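Long-range contacts in coclaurine N-methyltransferase (Coptis japonica, PDB 6GKV), which catalyses the N-methylation of coclaurine and related tetrahydroisoquinolines, using S-adenosyl-L-methionine as methyl donor, in plant alkaloid biosynthesis: residues T102-A107 with E289-R294; V301-F306 with E315-I320. One frame throughout, in Å; residues are numbered along the deposited sequence.

Interaction 1: T102-A107 with E289-R294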
ATOM      1  N   THR A 102     -17.203 -18.677  19.793  1.00 65.74           N
ATOM      2  CA  THR A 102     -17.459 -17.293  20.147  1.00 63.74           C
ATOM      3  C   THR A 102     -18.897 -16.954  19.800  1.00 59.88           C
ATOM      4  O   THR A 102     -19.342 -17.204  18.675  1.00 65.60           O
ATOM      5  CB  THR A 102     -16.513 -16.330  19.415  1.00 65.32           C
ATOM      6  OG1 THR A 102     -15.163 -16.668  19.731  1.00 65.12           O
ATOM      7  CG2 THR A 102     -16.774 -14.895  19.843  1.00 66.79           C
ATOM      8  N   THR A 103     -19.628 -16.407  20.769  1.00 56.20           N
ATOM      9  CA  THR A 103     -20.987 -15.927  20.528  1.00 56.69           C
ATOM     10  C   THR A 103     -20.970 -14.562  19.824  1.00 61.57           C
ATOM     11  O   THR A 103     -19.920 -13.931  19.706  1.00 63.24           O
ATOM     12  CB  THR A 103     -21.785 -15.817  21.838  1.00 64.83           C
ATOM     13  OG1 THR A 103     -21.259 -14.754  22.642  1.00 66.56           O
ATOM     14  CG2 THR A 103     -21.710 -17.126  22.623  1.00 63.20           C
ATOM     15  N   LEU A 104     -22.120 -14.117  19.336  1.00 65.10           N
ATOM     16  CA  LEU A 104     -22.184 -12.818  18.678  1.00 59.16           C
ATOM     17  C   LEU A 104     -21.905 -11.720  19.693  1.00 56.13           C
ATOM     18  O   LEU A 104     -21.193 -10.751  19.400  1.00 51.06           O
ATOM     19  CB  LEU A 104     -23.551 -12.593  18.015  1.00 53.56           C
ATOM     20  CG  LEU A 104     -23.805 -11.188  17.441  1.00 49.32           C
ATOM     21  CD1 LEU A 104     -22.849 -10.856  16.307  1.00 39.40           C
ATOM     22  CD2 LEU A 104     -25.262 -11.018  16.987  1.00 47.58           C
ATOM     23  N   ASP A 105     -22.471 -11.877  20.886  1.00 56.76           N
ATOM     24  CA  ASP A 105     -22.319 -10.882  21.935  1.00 66.21           C
ATOM     25  C   ASP A 105     -20.858 -10.726  22.289  1.00 67.85           C
ATOM     26  O   ASP A 105     -20.328  -9.620  22.278  1.00 72.74           O
ATOM     27  CB  ASP A 105     -23.117 -11.263  23.180  1.00 76.31           C
ATOM     28  CG  ASP A 105     -24.548 -10.766  23.135  1.00 76.85           C
ATOM     29  OD1 ASP A 105     -25.119 -10.633  22.029  1.00 68.57           O
ATOM     30  OD2 ASP A 105     -25.095 -10.500  24.226  1.00 85.24           O
ATOM     31  N   GLU A 106     -20.221 -11.854  22.589  1.00 62.67           N
ATOM     32  CA  GLU A 106     -18.791 -11.920  22.835  1.00 59.82           C
ATOM     33  C   GLU A 106     -17.996 -11.245  21.728  1.00 60.18           C
ATOM     34  O   GLU A 106     -16.983 -10.582  21.987  1.00 60.63           O
ATOM     35  CB  GLU A 106     -18.338 -13.383  22.957  1.00 67.74           C
ATOM     36  CG  GLU A 106     -18.418 -13.971  24.363  1.00 74.37           C
ATOM     37  CD  GLU A 106     -17.999 -15.439  24.427  1.00 77.63           C
ATOM     38  OE1 GLU A 106     -17.966 -16.121  23.373  1.00 73.28           O
ATOM     39  OE2 GLU A 106     -17.721 -15.911  25.550  1.00 85.18           O
ATOM     40  N   ALA A 107     -18.450 -11.433  20.492  1.00 54.35           N
ATOM     41  CA  ALA A 107     -17.676 -10.990  19.343  1.00 58.56           C
ATOM     42  C   ALA A 107     -17.749  -9.485  19.193  1.00 58.68           C
ATOM     43  O   ALA A 107     -16.750  -8.857  18.835  1.00 55.33           O
ATOM     44  CB  ALA A 107     -18.150 -11.675  18.079  1.00 55.10           C
ATOM     45  N   GLU A 289     -23.479 -13.984   9.524  1.00 40.84           N
ATOM     46  CA  GLU A 289     -24.078 -15.313   9.699  1.00 46.07           C
ATOM     47  C   GLU A 289     -24.840 -15.396  11.014  1.00 45.21           C
ATOM     48  O   GLU A 289     -25.844 -16.086  11.122  1.00 56.83           O
ATOM     49  CB  GLU A 289     -22.989 -16.404   9.652  1.00 40.76           C
ATOM     50  CG  GLU A 289     -23.470 -17.825   9.908  1.00 45.51           C
ATOM     51  CD  GLU A 289     -22.327 -18.865   9.896  1.00 55.74           C
ATOM     52  OE1 GLU A 289     -21.150 -18.471  10.048  1.00 54.17           O
ATOM     53  OE2 GLU A 289     -22.617 -20.081   9.746  1.00 63.56           O
ATOM     54  N   GLU A 290     -24.350 -14.698  12.029  1.00 47.86           N
ATOM     55  CA  GLU A 290     -24.998 -14.762  13.328  1.00 56.25           C
ATOM     56  C   GLU A 290     -26.257 -13.903  13.302  1.00 49.89           C
ATOM     57  O   GLU A 290     -27.246 -14.214  13.965  1.00 46.69           O
ATOM     58  CB  GLU A 290     -24.031 -14.330  14.443  1.00 52.95           C
ATOM     59  CG  GLU A 290     -22.875 -15.329  14.681  1.00 51.76           C
ATOM     60  CD  GLU A 290     -23.339 -16.670  15.250  1.00 53.26           C
ATOM     61  OE1 GLU A 290     -24.126 -16.666  16.221  1.00 52.09           O
ATOM     62  OE2 GLU A 290     -22.908 -17.734  14.735  1.00 57.04           O
ATOM     63  N   TRP A 291     -26.195 -12.831  12.517  1.00 42.37           N
ATOM     64  CA  TRP A 291     -27.323 -11.954  12.284  1.00 53.02           C
ATOM     65  C   TRP A 291     -28.453 -12.713  11.581  1.00 60.65           C
ATOM     66  O   TRP A 291     -29.628 -12.622  11.965  1.00 58.85           O
ATOM     67  CB  TRP A 291     -26.888 -10.757  11.434  1.00 51.51           C
ATOM     68  CG  TRP A 291     -26.066  -9.726  12.150  1.00 49.51           C
ATOM     69  CD1 TRP A 291     -25.937  -9.569  13.498  1.00 47.01           C
ATOM     70  CD2 TRP A 291     -25.258  -8.703  11.545  1.00 46.13           C
ATOM     71  NE1 TRP A 291     -25.101  -8.508  13.773  1.00 42.48           N
ATOM     72  CE2 TRP A 291     -24.668  -7.961  12.590  1.00 38.07           C
ATOM     73  CE3 TRP A 291     -24.971  -8.343  10.218  1.00 42.41           C
ATOM     74  CZ2 TRP A 291     -23.819  -6.878  12.356  1.00 32.77           C
ATOM     75  CZ3 TRP A 291     -24.119  -7.260   9.985  1.00 30.12           C
ATOM     76  CH2 TRP A 291     -23.563  -6.540  11.050  1.00 31.84           C
ATOM     77  N   LEU A 292     -28.081 -13.453  10.539  1.00 58.13           N
ATOM     78  CA  LEU A 292     -29.039 -14.231   9.763  1.00 51.85           C
ATOM     79  C   LEU A 292     -29.738 -15.293  10.621  1.00 46.09           C
ATOM     80  O   LEU A 292     -30.955 -15.436  10.548  1.00 46.67           O
ATOM     81  CB  LEU A 292     -28.337 -14.878   8.578  1.00 49.91           C
ATOM     82  CG  LEU A 292     -29.148 -15.859   7.741  1.00 56.60           C
ATOM     83  CD1 LEU A 292     -30.321 -15.146   7.075  1.00 57.45           C
ATOM     84  CD2 LEU A 292     -28.257 -16.567   6.706  1.00 51.77           C
ATOM     85  N   LYS A 293     -28.979 -16.024  11.439  1.00 52.86           N
ATOM     86  CA  LYS A 293     -29.576 -16.983  12.385  1.00 57.90           C
ATOM     87  C   LYS A 293     -30.608 -16.301  13.268  1.00 54.98           C
ATOM     88  O   LYS A 293     -31.624 -16.889  13.611  1.00 58.64           O
ATOM     89  CB  LYS A 293     -28.522 -17.630  13.290  1.00 56.73           C
ATOM     90  CG  LYS A 293     -27.701 -18.769  12.686  1.00 62.78           C
ATOM     91  CD  LYS A 293     -26.581 -19.181  13.663  1.00 59.44           C
ATOM     92  CE  LYS A 293     -25.519 -20.039  12.996  1.00 65.94           C
ATOM     93  NZ  LYS A 293     -24.272 -20.182  13.831  1.00 70.93           N
ATOM     94  N   ARG A 294     -30.326 -15.060  13.648  1.00 51.45           N
ATOM     95  CA  ARG A 294     -31.206 -14.343  14.557  1.00 58.23           C
ATOM     96  C   ARG A 294     -32.490 -13.905  13.886  1.00 52.27           C
ATOM     97  O   ARG A 294     -33.525 -13.849  14.529  1.00 61.33           O
ATOM     98  CB  ARG A 294     -30.487 -13.143  15.159  1.00 60.26           C
ATOM     99  CG  ARG A 294     -29.518 -13.561  16.230  1.00 64.57           C
ATOM    100  CD  ARG A 294     -28.634 -12.427  16.718  1.00 63.89           C
ATOM    101  NE  ARG A 294     -27.840 -12.903  17.840  1.00 67.63           N
ATOM    102  CZ  ARG A 294     -28.027 -12.526  19.096  1.00 72.79           C
ATOM    103  NH1 ARG A 294     -28.962 -11.632  19.396  1.00 68.69           N
ATOM    104  NH2 ARG A 294     -27.257 -13.032  20.047  1.00 81.55           N
TER
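Leu104 CD2 touches two flat groups of helix 281-297, the guanidinium of Arg294 and the indole of Trp291. It lies over one face of the guanidinium, 3.3 Å from Arg294 NE, while Asp105 OD1 approaches the same group obliquely. Toward the indole the methyl comes at a slant, Leu104 CD2 lying 3.8 Å from Trp291 CD1. The indole also leans on Cys327 of helix 313-335 and is about 4 Å from Gly92, a residue of the S-adenosyl-L-homocysteine site.

Leu104 CB meets Glu290 CB at 4.0 Å, the two side chains sliding past each other in opposite directions. Glu290 then bends at chi2 (-67°), and its OE2 forms a salt bridge with Lys293 NZ at 2.9 Å. Thr103 and Glu106 make a capping box, Glu106 N donating to Thr103 OG1 at 3.1 Å and Thr103 N to Glu106 OE1. The contact thus joins the start of helix 104-118, in the methyltransferase domain, to helix 281-297, which carries residues of the tetrahydroisoquinolinium pocket.

The salt bridge from Asp105 OD1 to Arg294 NH2 is long, 3.8 Å, and the oxygen sits well out of the guanidinium plane; Asp105 OD2 is hydrogen-bonded to Ser88 OG. The ionic link is therefore attraction between charges without a directed N-H, and van der Waals packing of Leu104 against the guanidinium face, the indole and Glu290 CB makes up most of the contact.

Interaction 2: V301-F306 with E315-I320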
ATOM      1  N   VAL A 301     -41.755 -12.711  15.675  1.00 66.45           N
ATOM      2  CA  VAL A 301     -41.863 -11.337  16.193  1.00 63.46           C
ATOM      3  C   VAL A 301     -41.466 -10.288  15.138  1.00 64.51           C
ATOM      4  O   VAL A 301     -41.908  -9.130  15.183  1.00 71.36           O
ATOM      5  CB  VAL A 301     -40.996 -11.150  17.480  1.00 81.60           C
ATOM      6  CG1 VAL A 301     -39.596 -11.679  17.263  1.00 85.84           C
ATOM      7  CG2 VAL A 301     -40.937  -9.689  17.925  1.00 80.13           C
ATOM      8  N   ILE A 302     -40.655 -10.699  14.170  1.00 60.86           N
ATOM      9  CA  ILE A 302     -40.234  -9.792  13.105  1.00 60.44           C
ATOM     10  C   ILE A 302     -41.350  -9.584  12.072  1.00 64.90           C
ATOM     11  O   ILE A 302     -41.561  -8.473  11.589  1.00 67.69           O
ATOM     12  CB  ILE A 302     -38.958 -10.304  12.413  1.00 54.21           C
ATOM     13  CG1 ILE A 302     -37.783 -10.260  13.402  1.00 52.37           C
ATOM     14  CG2 ILE A 302     -38.637  -9.477  11.177  1.00 57.43           C
ATOM     15  CD1 ILE A 302     -36.438 -10.675  12.812  1.00 36.12           C
ATOM     16  N   LYS A 303     -42.081 -10.649  11.758  1.00 69.13           N
ATOM     17  CA  LYS A 303     -43.160 -10.579  10.773  1.00 70.48           C
ATOM     18  C   LYS A 303     -44.253  -9.559  11.172  1.00 75.99           C
ATOM     19  O   LYS A 303     -44.602  -8.695  10.368  1.00 75.26           O
ATOM     20  CB  LYS A 303     -43.764 -11.975  10.551  1.00 75.94           C
ATOM     21  CG  LYS A 303     -44.906 -12.039   9.557  1.00 80.65           C
ATOM     22  CD  LYS A 303     -44.374 -12.358   8.174  1.00 84.55           C
ATOM     23  CE  LYS A 303     -45.446 -12.265   7.117  1.00 85.56           C
ATOM     24  NZ  LYS A 303     -44.899 -12.666   5.803  1.00 83.11           N
ATOM     25  N   PRO A 304     -44.802  -9.649  12.403  1.00 71.85           N
ATOM     26  CA  PRO A 304     -45.760  -8.601  12.768  1.00 73.42           C
ATOM     27  C   PRO A 304     -45.137  -7.208  12.846  1.00 72.08           C
ATOM     28  O   PRO A 304     -45.817  -6.213  12.599  1.00 77.82           O
ATOM     29  CB  PRO A 304     -46.259  -9.054  14.146  1.00 68.92           C
ATOM     30  CG  PRO A 304     -46.123 -10.529  14.113  1.00 63.20           C
ATOM     31  CD  PRO A 304     -44.834 -10.751  13.383  1.00 71.07           C
ATOM     32  N   MET A 305     -43.857  -7.136  13.178  1.00 69.85           N
ATOM     33  CA  MET A 305     -43.194  -5.847  13.259  1.00 64.69           C
ATOM     34  C   MET A 305     -43.081  -5.184  11.884  1.00 66.21           C
ATOM     35  O   MET A 305     -43.239  -3.966  11.757  1.00 64.35           O
ATOM     36  CB  MET A 305     -41.820  -6.012  13.885  1.00 61.55           C
ATOM     37  CG  MET A 305     -40.999  -4.750  13.896  1.00 61.99           C
ATOM     38  SD  MET A 305     -39.350  -5.113  14.489  1.00 64.69           S
ATOM     39  CE  MET A 305     -39.686  -5.721  16.149  1.00 43.48           C
ATOM     40  N   PHE A 306     -42.805  -5.997  10.864  1.00 66.69           N
ATOM     41  CA  PHE A 306     -42.629  -5.506   9.498  1.00 59.78           C
ATOM     42  C   PHE A 306     -43.982  -5.216   8.840  1.00 56.75           C
ATOM     43  O   PHE A 306     -44.104  -4.308   8.013  1.00 56.69           O
ATOM     44  CB  PHE A 306     -41.830  -6.514   8.659  1.00 58.32           C
ATOM     45  CG  PHE A 306     -40.331  -6.424   8.849  1.00 62.73           C
ATOM     46  CD1 PHE A 306     -39.787  -5.681   9.885  1.00 62.81           C
ATOM     47  CD2 PHE A 306     -39.462  -7.065   7.963  1.00 63.55           C
ATOM     48  CE1 PHE A 306     -38.401  -5.596  10.050  1.00 64.57           C
ATOM     49  CE2 PHE A 306     -38.083  -6.977   8.116  1.00 57.83           C
ATOM     50  CZ  PHE A 306     -37.549  -6.244   9.163  1.00 57.29           C
ATOM     51  N   GLU A 315     -45.052  -6.431   1.369  1.00 57.46           N
ATOM     52  CA  GLU A 315     -43.875  -5.601   1.537  1.00 66.03           C
ATOM     53  C   GLU A 315     -43.112  -6.032   2.784  1.00 60.58           C
ATOM     54  O   GLU A 315     -41.915  -5.795   2.911  1.00 52.74           O
ATOM     55  CB  GLU A 315     -44.273  -4.130   1.612  1.00 72.34           C
ATOM     56  CG  GLU A 315     -44.865  -3.620   0.313  1.00 82.09           C
ATOM     57  CD  GLU A 315     -45.029  -2.117   0.294  1.00 89.19           C
ATOM     58  OE1 GLU A 315     -44.030  -1.411   0.555  1.00 96.73           O
ATOM     59  OE2 GLU A 315     -46.140  -1.641  -0.003  1.00 88.57           O
ATOM     60  N   ALA A 316     -43.828  -6.673   3.698  1.00 55.36           N
ATOM     61  CA  ALA A 316     -43.217  -7.196   4.897  1.00 47.41           C
ATOM     62  C   ALA A 316     -42.354  -8.374   4.500  1.00 61.44           C
ATOM     63  O   ALA A 316     -41.228  -8.519   4.968  1.00 71.43           O
ATOM     64  CB  ALA A 316     -44.275  -7.603   5.905  1.00 43.56           C
ATOM     65  N   VAL A 317     -42.884  -9.211   3.619  1.00 63.19           N
ATOM     66  CA  VAL A 317     -42.094 -10.269   3.009  1.00 57.80           C
ATOM     67  C   VAL A 317     -40.862  -9.731   2.274  1.00 54.54           C
ATOM     68  O   VAL A 317     -39.752 -10.209   2.492  1.00 64.19           O
ATOM     69  CB  VAL A 317     -42.939 -11.082   2.026  1.00 57.87           C
ATOM     70  CG1 VAL A 317     -42.054 -12.030   1.211  1.00 56.15           C
ATOM     71  CG2 VAL A 317     -44.014 -11.836   2.767  1.00 52.89           C
ATOM     72  N   LYS A 318     -41.049  -8.754   1.392  1.00 50.34           N
ATOM     73  CA  LYS A 318     -39.918  -8.207   0.645  1.00 48.31           C
ATOM     74  C   LYS A 318     -38.850  -7.682   1.603  1.00 50.95           C
ATOM     75  O   LYS A 318     -37.653  -7.835   1.356  1.00 46.34           O
ATOM     76  CB  LYS A 318     -40.358  -7.095  -0.315  1.00 45.93           C
ATOM     77  CG  LYS A 318     -41.188  -7.587  -1.529  1.00 63.01           C
ATOM     78  CD  LYS A 318     -41.539  -6.427  -2.487  1.00 61.65           C
ATOM     79  CE  LYS A 318     -42.327  -6.886  -3.713  1.00 66.70           C
ATOM     80  NZ  LYS A 318     -43.782  -6.480  -3.708  1.00 71.51           N
ATOM     81  N   LEU A 319     -39.289  -7.107   2.717  1.00 49.93           N
ATOM     82  CA  LEU A 319     -38.366  -6.460   3.631  1.00 47.09           C
ATOM     83  C   LEU A 319     -37.537  -7.465   4.420  1.00 52.25           C
ATOM     84  O   LEU A 319     -36.338  -7.258   4.633  1.00 56.61           O
ATOM     85  CB  LEU A 319     -39.128  -5.542   4.579  1.00 43.21           C
ATOM     86  CG  LEU A 319     -38.272  -4.640   5.464  1.00 44.91           C
ATOM     87  CD1 LEU A 319     -37.249  -3.869   4.636  1.00 44.03           C
ATOM     88  CD2 LEU A 319     -39.203  -3.704   6.212  1.00 43.33           C
ATOM     89  N   ILE A 320     -38.162  -8.551   4.864  1.00 47.62           N
ATOM     90  CA  ILE A 320     -37.420  -9.560   5.610  1.00 43.60           C
ATOM     91  C   ILE A 320     -36.401 -10.258   4.680  1.00 50.98           C
ATOM     92  O   ILE A 320     -35.284 -10.557   5.083  1.00 55.27           O
ATOM     93  CB  ILE A 320     -38.372 -10.575   6.274  1.00 41.49           C
ATOM     94  CG1 ILE A 320     -37.602 -11.746   6.876  1.00 60.66           C
ATOM     95  CG2 ILE A 320     -39.339 -11.131   5.281  1.00 45.40           C
ATOM     96  CD1 ILE A 320     -36.804 -11.384   8.104  1.00 72.88           C
TER
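Phe306 is covered on both faces: Leu319 CD2 from helix 313-335 stands over one, 3.8 Å from the ring centroid and 12° off the normal, a CH-pi contact, and Ile302 CG2 of its own helix lies over the other. Phe306 CE2 is also only 3.5 Å from Leu319 CG. The ring's edge, in plane, meets the opposing backbone, with Phe306 CE2 3.6 Å from Ile320 N and CD2 3.8 Å from Ala316 O, two atoms already hydrogen-bonded within their own helix. At the base, Phe306 CB touches Ala316 CB at 3.8 Å, and this small residue lets the backbones come close. Here two consecutive helices, 299-309 and 313-335, fold back on each other through a short loop, their segments crossing at 124° with axes 9.2 Å apart at closest approach. An alanine in place of Phe306 would keep the CB contact, but loss of the ring would probably open a gap between Leu319 and Ile302 and leave both free to shift.

Across to Ile320 the fit is less close: Ile302 CG2 meets Ile320 CD1 at 4.1 Å. On the partly exposed flank, Lys303 bends at chi2 (93°) and lies beside Val317, both pointing the same way. There Lys303 NZ comes within 3.3 Å of Val317 CG2, a charged end against a methyl, while the lysine side chain also touches Glu313.

In the fold
The two interactions come in series along the chain: 102-107 meets 289-294 before 301-306 meets 315-320. Their centres are 21 Å apart, yet the nearest atoms approach to about 5 Å, consistent with helix 299-309 following helix 281-297 in the chain. Helix 313-335 ties them further, packing against Trp291 and Leu292 as well as supplying half of interaction 2. Interaction 2 is a local contact between two successive helices, away from the annotated sites. Helices 281-297 and 313-335, which follow strand 272-279 of the mixed sheet, line the pocket of the bound N-methylheliamine; interaction 1 joins the first to helix 104-118, consistent with a link between the substrate side and the cofactor-binding side.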